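Local coordinates for DNA repair protein RAD7 (Saccharomyces cerevisiae, PDB 5ZB2) that serves in the global genome repair complex, which promotes nucleotide excision repair of nontranscribed DNA, here as its Elongin-C-binding, leucine-rich-repeat part, at residues A[58-63]-A[80-84]; A[71-75]-A[94-98]; A[87-93]-A[112-117]. All coordinates share one frame; numbering follows the deposited sequence.

Interaction 1 of 3, residues A[58-63]-A[80-84]; sequences SKNRAL and TFSDC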
# COMPACT_ATOMS: atom_id res chain seq x y z
N SER A 58 5.98 21.84 -4.02
CA SER A 58 5.19 21.71 -5.24
C SER A 58 5.82 22.49 -6.39
O SER A 58 6.01 21.95 -7.49
CB SER A 58 3.76 22.19 -5.00
OG SER A 58 3.07 21.34 -4.10
N LYS A 59 6.16 23.76 -6.15
CA LYS A 59 6.74 24.57 -7.22
C LYS A 59 8.05 23.99 -7.74
O LYS A 59 8.42 24.26 -8.89
CB LYS A 59 6.97 26.00 -6.72
CG LYS A 59 5.73 26.88 -6.79
CD LYS A 59 6.07 28.35 -6.61
CE LYS A 59 6.51 28.65 -5.18
NZ LYS A 59 6.64 30.12 -4.95
N ASN A 60 8.75 23.20 -6.93
CA ASN A 60 10.00 22.57 -7.35
C ASN A 60 9.81 21.12 -7.78
O ASN A 60 10.79 20.39 -7.89
CB ASN A 60 11.02 22.64 -6.22
CG ASN A 60 11.50 24.06 -5.96
OD1 ASN A 60 12.39 24.56 -6.64
ND2 ASN A 60 10.90 24.71 -4.97
N ARG A 61 8.57 20.69 -8.04
CA ARG A 61 8.29 19.31 -8.42
C ARG A 61 8.93 18.33 -7.44
O ARG A 61 9.38 17.25 -7.82
CB ARG A 61 8.75 19.03 -9.85
CG ARG A 61 8.04 19.85 -10.91
CD ARG A 61 8.64 19.65 -12.30
NE ARG A 61 8.40 18.31 -12.84
CZ ARG A 61 9.28 17.31 -12.82
NH1 ARG A 61 10.49 17.46 -12.29
NH2 ARG A 61 8.95 16.13 -13.34
N ALA A 62 8.97 18.72 -6.17
CA ALA A 62 9.67 17.96 -5.14
C ALA A 62 8.71 17.31 -4.15
O ALA A 62 9.16 16.77 -3.13
CB ALA A 62 10.65 18.86 -4.39
N LEU A 63 7.41 17.34 -4.41
CA LEU A 63 6.44 16.65 -3.57
C LEU A 63 6.27 15.23 -4.09
O LEU A 63 5.87 15.03 -5.25
CB LEU A 63 5.11 17.40 -3.55
CG LEU A 63 4.10 16.96 -2.48
CD1 LEU A 63 4.64 17.18 -1.07
CD2 LEU A 63 2.79 17.70 -2.66
N THR A 80 -3.22 21.81 1.55
CA THR A 80 -3.26 22.03 0.11
C THR A 80 -1.95 21.53 -0.49
O THR A 80 -0.87 21.91 -0.03
CB THR A 80 -3.47 23.51 -0.23
OG1 THR A 80 -4.75 23.94 0.26
CG2 THR A 80 -3.39 23.76 -1.73
N PHE A 81 -2.06 20.68 -1.51
CA PHE A 81 -0.92 20.23 -2.31
C PHE A 81 -1.12 20.74 -3.73
O PHE A 81 -2.07 20.32 -4.41
CB PHE A 81 -0.80 18.70 -2.31
CG PHE A 81 -0.19 18.11 -1.05
CD1 PHE A 81 0.50 18.89 -0.14
CD2 PHE A 81 -0.30 16.75 -0.81
CE1 PHE A 81 1.06 18.33 0.99
CE2 PHE A 81 0.26 16.18 0.32
CZ PHE A 81 0.94 16.97 1.23
N SER A 82 -0.23 21.62 -4.18
CA SER A 82 -0.40 22.27 -5.48
C SER A 82 0.01 21.38 -6.65
O SER A 82 -0.45 21.61 -7.77
CB SER A 82 0.39 23.58 -5.53
OG SER A 82 -0.12 24.51 -4.59
N ASP A 83 0.86 20.38 -6.43
CA ASP A 83 1.25 19.46 -7.50
C ASP A 83 1.53 18.10 -6.87
O ASP A 83 2.62 17.90 -6.31
CB ASP A 83 2.46 19.98 -8.26
CG ASP A 83 2.85 19.07 -9.43
OD1 ASP A 83 2.46 17.88 -9.43
OD2 ASP A 83 3.56 19.55 -10.34
N CYS A 84 0.57 17.18 -6.97
CA CYS A 84 0.67 15.83 -6.44
C CYS A 84 1.09 14.81 -7.48
O CYS A 84 0.98 13.61 -7.22
CB CYS A 84 -0.67 15.38 -5.86
SG CYS A 84 -1.45 16.50 -4.72
O HOH W 1 4.12 15.76 -7.07
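Ser58, in the last turn of helix 50-59, sets its hydroxyl against the backbone that leaves strand 78-81. OG stands beside its own backbone N, anti to the carbonyl carbon, and is approached by two consecutive amides: Ser82 N lies 3.3 Å from Ser58 OG, and Asp83 N lies 3.4 Å from the same oxygen. Both bonds are weak and bent, with N-H...O angles of 128° and 137°, and the oxygen is also hydrogen-bonded to Ala54 O one turn back. CB of Ser58 adds packing, 3.7 Å from Ser82 CB and 4.1 Å from Asp83 CB, while Asp83 OD1 is hydrogen-bonded to Ser85 N. On the same helix, Lys59 forms a salt bridge with Asp99 of the Elongin-C chain. The helix stops here in a Schellman motif: Arg61, with positive phi, is the C-prime residue, Arg61 N bonding to Ser58 O and Ala62 N to Leu57 O. The reversal carries the chain back over the strand end. This is the N-terminal edge of a leucine-rich-repeat solenoid, where helix 50-59 packs beside 78-81, the first of the stacked parallel strands, and the turn after that strand is held against the end of the helix. Leu63 then reaches inward. With CG anti to the backbone N (chi1 -167°), it lays CD2 over one face of the Phe81 ring, 3.7 Å from the centroid of that Phe81 ring, in a CH-pi contact displaced toward CG: Leu63 CD2 to Phe81 CG is 3.4 Å. The two side chains cross at about a right angle, and the methyl CD2 makes the contact with the ring. A water donates to both Leu63 O (2.6 Å) and Asp83 O (2.7 Å), bridging the two backbones where they do not bond directly.

Interaction 2 of 3, residues A[71-75]-A[94-98]; sequences FLKTD and TLAIF. With 9FO (3,6,9,12,15,18,21,24,27,30,33,36,39,42,45,48,51,54,57-nonadecaoxanonapentacontane-1,59-diol), chain K.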
# COMPACT_ATOMS: atom_id res chain seq x y z
N PHE A 71 4.76 15.74 6.29
CA PHE A 71 3.42 16.22 6.59
C PHE A 71 2.59 15.21 7.38
O PHE A 71 1.38 15.41 7.53
CB PHE A 71 2.70 16.58 5.29
CG PHE A 71 3.45 17.56 4.44
CD1 PHE A 71 4.41 17.13 3.54
CD2 PHE A 71 3.19 18.92 4.54
CE1 PHE A 71 5.09 18.03 2.75
CE2 PHE A 71 3.88 19.83 3.75
CZ PHE A 71 4.83 19.38 2.86
N LEU A 72 3.20 14.14 7.88
CA LEU A 72 2.45 13.06 8.51
C LEU A 72 2.43 13.21 10.02
O LEU A 72 3.37 13.72 10.64
CB LEU A 72 3.05 11.70 8.13
CG LEU A 72 3.03 11.32 6.65
CD1 LEU A 72 3.64 9.94 6.44
CD2 LEU A 72 1.62 11.36 6.08
N LYS A 73 1.33 12.75 10.62
CA LYS A 73 1.12 12.79 12.07
C LYS A 73 1.27 14.21 12.62
O LYS A 73 2.06 14.48 13.52
CB LYS A 73 2.09 11.82 12.77
CG LYS A 73 1.78 10.34 12.54
CD LYS A 73 0.34 9.96 12.89
CE LYS A 73 -0.05 10.37 14.30
NZ LYS A 73 -1.48 10.08 14.59
N THR A 74 0.48 15.12 12.06
CA THR A 74 0.34 16.47 12.56
C THR A 74 -1.12 16.71 12.93
O THR A 74 -2.01 15.92 12.60
CB THR A 74 0.79 17.52 11.53
OG1 THR A 74 -0.22 17.68 10.53
CG2 THR A 74 2.10 17.09 10.87
N ASP A 75 -1.38 17.81 13.65
CA ASP A 75 -2.74 18.21 13.97
C ASP A 75 -3.29 19.21 12.95
O ASP A 75 -4.25 19.94 13.27
CB ASP A 75 -2.80 18.80 15.38
CG ASP A 75 -1.90 20.00 15.57
OD1 ASP A 75 -0.83 20.04 14.93
OD2 ASP A 75 -2.26 20.90 16.35
N THR A 94 -1.42 6.51 2.73
CA THR A 94 -0.68 6.77 3.96
C THR A 94 -1.07 8.11 4.55
O THR A 94 -1.24 8.24 5.77
CB THR A 94 0.83 6.70 3.70
OG1 THR A 94 1.17 5.44 3.11
CG2 THR A 94 1.61 6.88 4.99
N LEU A 95 -1.21 9.14 3.71
CA LEU A 95 -1.66 10.44 4.18
C LEU A 95 -2.98 10.31 4.94
O LEU A 95 -3.12 10.84 6.05
CB LEU A 95 -1.82 11.39 2.99
CG LEU A 95 -2.39 12.78 3.29
CD1 LEU A 95 -1.40 13.59 4.12
CD2 LEU A 95 -2.75 13.50 2.00
N ALA A 96 -3.95 9.60 4.37
CA ALA A 96 -5.24 9.45 5.03
C ALA A 96 -5.09 8.74 6.37
O ALA A 96 -5.77 9.10 7.34
CB ALA A 96 -6.21 8.68 4.13
N ILE A 97 -4.22 7.73 6.44
CA ILE A 97 -4.06 6.98 7.69
C ILE A 97 -3.46 7.86 8.77
O ILE A 97 -3.84 7.78 9.95
CB ILE A 97 -3.22 5.72 7.44
CG1 ILE A 97 -3.99 4.72 6.56
CG2 ILE A 97 -2.79 5.06 8.74
CD1 ILE A 97 -5.29 4.21 7.17
N PHE A 98 -2.52 8.74 8.41
CA PHE A 98 -1.71 9.47 9.38
C PHE A 98 -2.09 10.94 9.49
O PHE A 98 -1.32 11.73 10.05
CB PHE A 98 -0.23 9.34 9.02
CG PHE A 98 0.37 8.00 9.34
CD1 PHE A 98 0.14 7.38 10.56
CD2 PHE A 98 1.18 7.35 8.41
CE1 PHE A 98 0.69 6.15 10.85
CE2 PHE A 98 1.73 6.12 8.70
CZ PHE A 98 1.49 5.52 9.92
OAA 9FO K . -6.75 -4.55 8.58
CAB 9FO K . -5.78 -3.60 8.91
CAC 9FO K . -4.51 -4.32 9.39
OAD 9FO K . -3.71 -3.44 10.13
CAE 9FO K . -2.99 -2.52 9.36
CAF 9FO K . -2.49 -1.40 10.27
OAG 9FO K . -2.37 -0.22 9.53
CAH 9FO K . -3.58 0.45 9.31
CAI 9FO K . -3.58 0.98 7.88
OAJ 9FO K . -4.02 -0.05 7.04
CAK 9FO K . -3.36 -0.12 5.81
CAL 9FO K . -3.65 -1.46 5.15
OAM 9FO K . -2.46 -2.00 4.64
CAN 9FO K . -2.37 -3.39 4.77
CAO 9FO K . -1.95 -3.72 6.20
OAP 9FO K . -0.74 -4.42 6.18
CAQ 9FO K . -0.17 -4.58 7.45
CAR 9FO K . 0.52 -3.28 7.85
OAS 9FO K . 1.38 -3.51 8.92
CAT 9FO K . 1.46 -2.43 9.82
CAU 9FO K . 2.06 -1.20 9.16
OAV 9FO K . 1.16 -0.13 9.27
CAW 9FO K . 1.53 1.01 8.56
CAX 9FO K . 0.43 2.06 8.68
OAY 9FO K . -0.36 2.08 7.52
CAZ 9FO K . 0.22 2.72 6.42
CBA 9FO K . -0.84 2.90 5.33
OBB 9FO K . -0.41 2.33 4.13
CBC 9FO K . -0.82 1.02 3.90
CBD 9FO K . -0.48 0.65 2.46
OBE 9FO K . 0.86 0.27 2.40
CBF 9FO K . 1.54 0.81 1.30
CBG 9FO K . 2.96 0.27 1.27
OBH 9FO K . 3.29 -0.24 2.54
CBI 9FO K . 4.66 -0.23 2.83
CBJ 9FO K . 4.86 -0.23 4.35
OBK 9FO K . 5.90 0.66 4.67
CBL 9FO K . 5.67 1.47 5.79
CBM 9FO K . 6.54 2.72 5.68
OBN 9FO K . 6.14 3.65 6.65
CBO 9FO K . 5.20 4.59 6.21
CBP 9FO K . 5.89 5.71 5.43
OBQ 9FO K . 4.97 6.23 4.52
CBR 9FO K . 5.50 6.82 3.36
CBS 9FO K . 4.42 6.72 2.28
OBT 9FO K . 5.01 6.26 1.10
CBU 9FO K . 4.16 5.48 0.30
CBV 9FO K . 5.01 4.63 -0.63
OBW 9FO K . 5.35 3.45 0.03
CBX 9FO K . 6.18 2.60 -0.71
CBY 9FO K . 6.81 1.57 0.22
OBZ 9FO K . 7.28 2.18 1.38
CCA 9FO K . 8.61 1.86 1.69
CCB 9FO K . 8.91 2.27 3.13
OCC 9FO K . 9.36 3.59 3.23
CCD 9FO K . 8.46 4.59 2.84
CCE 9FO K . 8.76 4.94 1.38
OCF 9FO K . 8.90 6.32 1.22
CCG 9FO K . 8.80 6.76 -0.11
CCH 9FO K . 9.67 5.90 -1.04
OCI 9FO K . 9.96 6.62 -2.20
O HOH W 2 -2.97 8.48 12.44
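Leu72 and Lys73 both carry CG beside the backbone N (chi1 -62° for Leu72), and Phe98 does likewise (chi1 -75°), which brings the three side chains together beside the last residues of 94-98. Further bends at chi2 and chi3 carry the lysine chain across the phenylalanine, and Lys73 CD comes 3.5 Å from Phe98 CD1, oblique to the ring. The two branches of Leu72 divide the helix surface: CD1 meets Thr94 CG2 at 3.9 Å, whereas CD2 settles over the backbone of Leu95 and lies 4.0 Å from Phe98 CB. One direct polar bond joins the backbones, Lys73 N to Phe98 O at 2.9 Å, with the donor tilted 18° from the carbonyl plane. Lys73 NZ continues to a water 3.1 Å away, which donates to Ile97 O, and it also forms a salt bridge with Asp28 of the long N-terminal helix 8-41. Phe35 of that helix packs on Leu72 and Lys73. At the far end of the ring, Phe98 CZ is 3.8 Å from CAX of a long polyethylene glycol chain, which also runs past Thr94 and Ile97. The contact therefore joins apolar packing to a bonded backbone carbonyl: Lys73 lends its aliphatic carbons to Phe98 while its ammonium pairs with Asp28, and this one residue touches both helix 89-98 and helix 8-41.

Interaction 3 of 3, residues A[87-93]-A[112-117]; sequences ISFDGYK and QLNHES. With 9FO (3,6,9,12,15,18,21,24,27,30,33,36,39,42,45,48,51,54,57-nonadecaoxanonapentacontane-1,59-diol), chain K.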
# COMPACT_ATOMS: atom_id res chain seq x y z
N ILE A 87 2.95 11.78 -6.33
CA ILE A 87 2.46 11.01 -5.19
C ILE A 87 1.72 9.78 -5.70
O ILE A 87 0.79 9.89 -6.51
CB ILE A 87 1.54 11.88 -4.31
CG1 ILE A 87 2.35 13.01 -3.67
CG2 ILE A 87 0.83 11.04 -3.24
CD1 ILE A 87 1.50 14.07 -2.98
N SER A 88 2.11 8.61 -5.22
CA SER A 88 1.52 7.36 -5.68
C SER A 88 0.21 7.09 -4.95
O SER A 88 -0.16 7.78 -4.00
CB SER A 88 2.48 6.20 -5.46
OG SER A 88 2.52 5.83 -4.09
N PHE A 89 -0.49 6.05 -5.40
CA PHE A 89 -1.73 5.67 -4.73
C PHE A 89 -1.48 5.27 -3.29
O PHE A 89 -2.33 5.50 -2.42
CB PHE A 89 -2.42 4.53 -5.49
CG PHE A 89 -1.76 3.19 -5.34
CD1 PHE A 89 -0.61 2.89 -6.05
CD2 PHE A 89 -2.31 2.23 -4.51
CE1 PHE A 89 -0.01 1.65 -5.91
CE2 PHE A 89 -1.71 0.99 -4.37
CZ PHE A 89 -0.56 0.70 -5.07
N ASP A 90 -0.31 4.68 -3.00
CA ASP A 90 0.04 4.36 -1.62
C ASP A 90 0.33 5.63 -0.82
O ASP A 90 0.01 5.70 0.37
CB ASP A 90 1.25 3.42 -1.58
CG ASP A 90 0.87 1.97 -1.80
OD1 ASP A 90 -0.31 1.61 -1.59
OD2 ASP A 90 1.76 1.17 -2.16
N GLY A 91 0.92 6.64 -1.46
CA GLY A 91 1.11 7.91 -0.78
C GLY A 91 -0.19 8.50 -0.28
O GLY A 91 -0.28 8.96 0.86
N TYR A 92 -1.23 8.48 -1.12
CA TYR A 92 -2.53 9.00 -0.71
C TYR A 92 -3.11 8.18 0.43
O TYR A 92 -3.72 8.74 1.35
CB TYR A 92 -3.48 9.02 -1.91
CG TYR A 92 -3.09 9.98 -3.00
CD1 TYR A 92 -3.17 11.36 -2.80
CD2 TYR A 92 -2.66 9.53 -4.24
CE1 TYR A 92 -2.82 12.25 -3.80
CE2 TYR A 92 -2.31 10.41 -5.24
CZ TYR A 92 -2.39 11.77 -5.02
OH TYR A 92 -2.04 12.65 -6.01
N LYS A 93 -2.95 6.86 0.38
CA LYS A 93 -3.45 6.01 1.45
C LYS A 93 -2.74 6.30 2.77
O LYS A 93 -3.38 6.35 3.83
CB LYS A 93 -3.29 4.54 1.06
CG LYS A 93 -4.22 4.10 -0.07
CD LYS A 93 -3.63 2.95 -0.90
CE LYS A 93 -3.49 1.66 -0.10
NZ LYS A 93 -2.92 0.55 -0.92
N GLN A 112 -2.34 10.13 -10.09
CA GLN A 112 -2.22 8.74 -9.65
C GLN A 112 -3.28 8.34 -8.63
O GLN A 112 -3.34 7.17 -8.24
CB GLN A 112 -0.83 8.49 -9.06
CG GLN A 112 0.30 8.82 -10.03
CD GLN A 112 1.65 8.34 -9.55
OE1 GLN A 112 1.80 7.19 -9.12
NE2 GLN A 112 2.65 9.21 -9.61
N LEU A 113 -4.12 9.28 -8.19
CA LEU A 113 -5.20 8.94 -7.28
C LEU A 113 -6.15 7.95 -7.95
O LEU A 113 -6.72 8.25 -9.00
CB LEU A 113 -5.95 10.22 -6.87
CG LEU A 113 -6.90 10.11 -5.68
CD1 LEU A 113 -7.11 11.47 -5.04
CD2 LEU A 113 -8.24 9.53 -6.08
N ASN A 114 -6.31 6.78 -7.35
CA ASN A 114 -7.13 5.72 -7.93
C ASN A 114 -8.29 5.37 -6.99
O ASN A 114 -8.50 6.00 -5.95
CB ASN A 114 -6.28 4.49 -8.26
CG ASN A 114 -5.76 3.76 -7.01
OD1 ASN A 114 -6.07 4.11 -5.87
ND2 ASN A 114 -4.96 2.72 -7.24
N HIS A 115 -9.04 4.35 -7.40
CA HIS A 115 -10.21 3.90 -6.66
C HIS A 115 -9.90 3.72 -5.18
O HIS A 115 -10.55 4.31 -4.31
CB HIS A 115 -10.72 2.59 -7.29
CG HIS A 115 -11.91 1.99 -6.59
ND1 HIS A 115 -13.20 2.20 -7.01
CD2 HIS A 115 -11.99 1.17 -5.52
CE1 HIS A 115 -14.03 1.53 -6.23
NE2 HIS A 115 -13.32 0.90 -5.31
N GLU A 116 -8.90 2.90 -4.87
CA GLU A 116 -8.57 2.62 -3.48
C GLU A 116 -8.14 3.89 -2.75
O GLU A 116 -8.51 4.11 -1.59
CB GLU A 116 -7.48 1.55 -3.41
CG GLU A 116 -7.02 1.21 -2.00
CD GLU A 116 -5.96 0.12 -1.99
OE1 GLU A 116 -6.12 -0.84 -1.21
OE2 GLU A 116 -4.98 0.21 -2.76
N SER A 117 -7.36 4.75 -3.42
CA SER A 117 -6.92 5.99 -2.79
C SER A 117 -8.12 6.87 -2.43
O SER A 117 -8.16 7.44 -1.33
CB SER A 117 -5.98 6.75 -3.73
OG SER A 117 -4.86 5.96 -4.08
OAA 9FO K . -6.75 -4.55 8.58
CAB 9FO K . -5.78 -3.60 8.91
CAC 9FO K . -4.51 -4.32 9.39
OAD 9FO K . -3.71 -3.44 10.13
CAE 9FO K . -2.99 -2.52 9.36
CAF 9FO K . -2.49 -1.40 10.27
OAG 9FO K . -2.37 -0.22 9.53
CAH 9FO K . -3.58 0.45 9.31
CAI 9FO K . -3.58 0.98 7.88
OAJ 9FO K . -4.02 -0.05 7.04
CAK 9FO K . -3.36 -0.12 5.81
CAL 9FO K . -3.65 -1.46 5.15
OAM 9FO K . -2.46 -2.00 4.64
CAN 9FO K . -2.37 -3.39 4.77
CAO 9FO K . -1.95 -3.72 6.20
OAP 9FO K . -0.74 -4.42 6.18
CAQ 9FO K . -0.17 -4.58 7.45
CAR 9FO K . 0.52 -3.28 7.85
OAS 9FO K . 1.38 -3.51 8.92
CAT 9FO K . 1.46 -2.43 9.82
CAU 9FO K . 2.06 -1.20 9.16
OAV 9FO K . 1.16 -0.13 9.27
CAW 9FO K . 1.53 1.01 8.56
CAX 9FO K . 0.43 2.06 8.68
OAY 9FO K . -0.36 2.08 7.52
CAZ 9FO K . 0.22 2.72 6.42
CBA 9FO K . -0.84 2.90 5.33
OBB 9FO K . -0.41 2.33 4.13
CBC 9FO K . -0.82 1.02 3.90
CBD 9FO K . -0.48 0.65 2.46
OBE 9FO K . 0.86 0.27 2.40
CBF 9FO K . 1.54 0.81 1.30
CBG 9FO K . 2.96 0.27 1.27
OBH 9FO K . 3.29 -0.24 2.54
CBI 9FO K . 4.66 -0.23 2.83
CBJ 9FO K . 4.86 -0.23 4.35
OBK 9FO K . 5.90 0.66 4.67
CBL 9FO K . 5.67 1.47 5.79
CBM 9FO K . 6.54 2.72 5.68
OBN 9FO K . 6.14 3.65 6.65
CBO 9FO K . 5.20 4.59 6.21
CBP 9FO K . 5.89 5.71 5.43
OBQ 9FO K . 4.97 6.23 4.52
CBR 9FO K . 5.50 6.82 3.36
CBS 9FO K . 4.42 6.72 2.28
OBT 9FO K . 5.01 6.26 1.10
CBU 9FO K . 4.16 5.48 0.30
CBV 9FO K . 5.01 4.63 -0.63
OBW 9FO K . 5.35 3.45 0.03
CBX 9FO K . 6.18 2.60 -0.71
CBY 9FO K . 6.81 1.57 0.22
OBZ 9FO K . 7.28 2.18 1.38
CCA 9FO K . 8.61 1.86 1.69
CCB 9FO K . 8.91 2.27 3.13
OCC 9FO K . 9.36 3.59 3.23
CCD 9FO K . 8.46 4.59 2.84
CCE 9FO K . 8.76 4.94 1.38
OCF 9FO K . 8.90 6.32 1.22
CCG 9FO K . 8.80 6.76 -0.11
CCH 9FO K . 9.67 5.90 -1.04
OCI 9FO K . 9.96 6.62 -2.20
O HOH W 3 -0.87 11.60 -8.12
O HOH W 4 0.26 5.15 -8.12
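Lys93 NZ bridges two acids, donating to Glu116 OE2 at 2.8 Å and to Asp90 OD1 at 2.9 Å. The aspartate oxygen is met nearly along its C-O axis, whereas Glu116 OE2 is approached from well above the carboxylate plane, 65° out of it. The same nitrogen also pairs with Asp90 of the second subunit, an interaction that the other copy returns. Replacing Lys93 by alanine removes this cation, and the carboxylates of Asp90 and Glu116 would probably be left without their shared partner. Next to this network, Ser117 OG lies 3.1 Å from Phe89 O and also near Asn114 OD1. Asn114 is the N-cap of helix 115-124, its OD1 accepting from Ser117 N, just as Ser88 OG, also hydrogen-bonded to Asp65 OD2, caps helix 89-98 through Gly91 N. Phe89 holds CG between its backbone N and carbonyl carbon (chi1 74°), which turns the ring toward Glu116; OE2 sits at the ring edge, 3.7 Å from Phe89 CE2, and the ring and carboxylate are nearly coplanar. Deeper in, Tyr92 is sandwiched, Ile87 CG2 over one face and Leu113 CB over the other. A water links Tyr92 OH with Ile87 O and Gln112 N. Helices 89-98 and 115-124 are thus joined by a mainly polar seam on the side facing the second subunit and by the tyrosine within, and Lys93, gripped by several carboxylates, is likely to remain charged.

Overall arrangement
From the N terminus, interaction 1 closes first, bringing the end of helix 50-59 and the turn behind it back to strand 78-81. Before that loop is complete the chain has passed 71-75, which opens interaction 2, so interactions 1 and 2 cross; interaction 2 closes on 94-98. Interaction 3 opens at 87-93 after interaction 1 has closed, and crosses interaction 2 before reaching the start of helix 115-124. Phe71 packs on Leu63 and Phe81, and Ile87 touches the same pair, which links interaction 1 to each of the other two; interactions 2 and 3 share helix 89-98 but have no other touch. Together they tie the N-terminal helices to the first strands and helices of the solenoid.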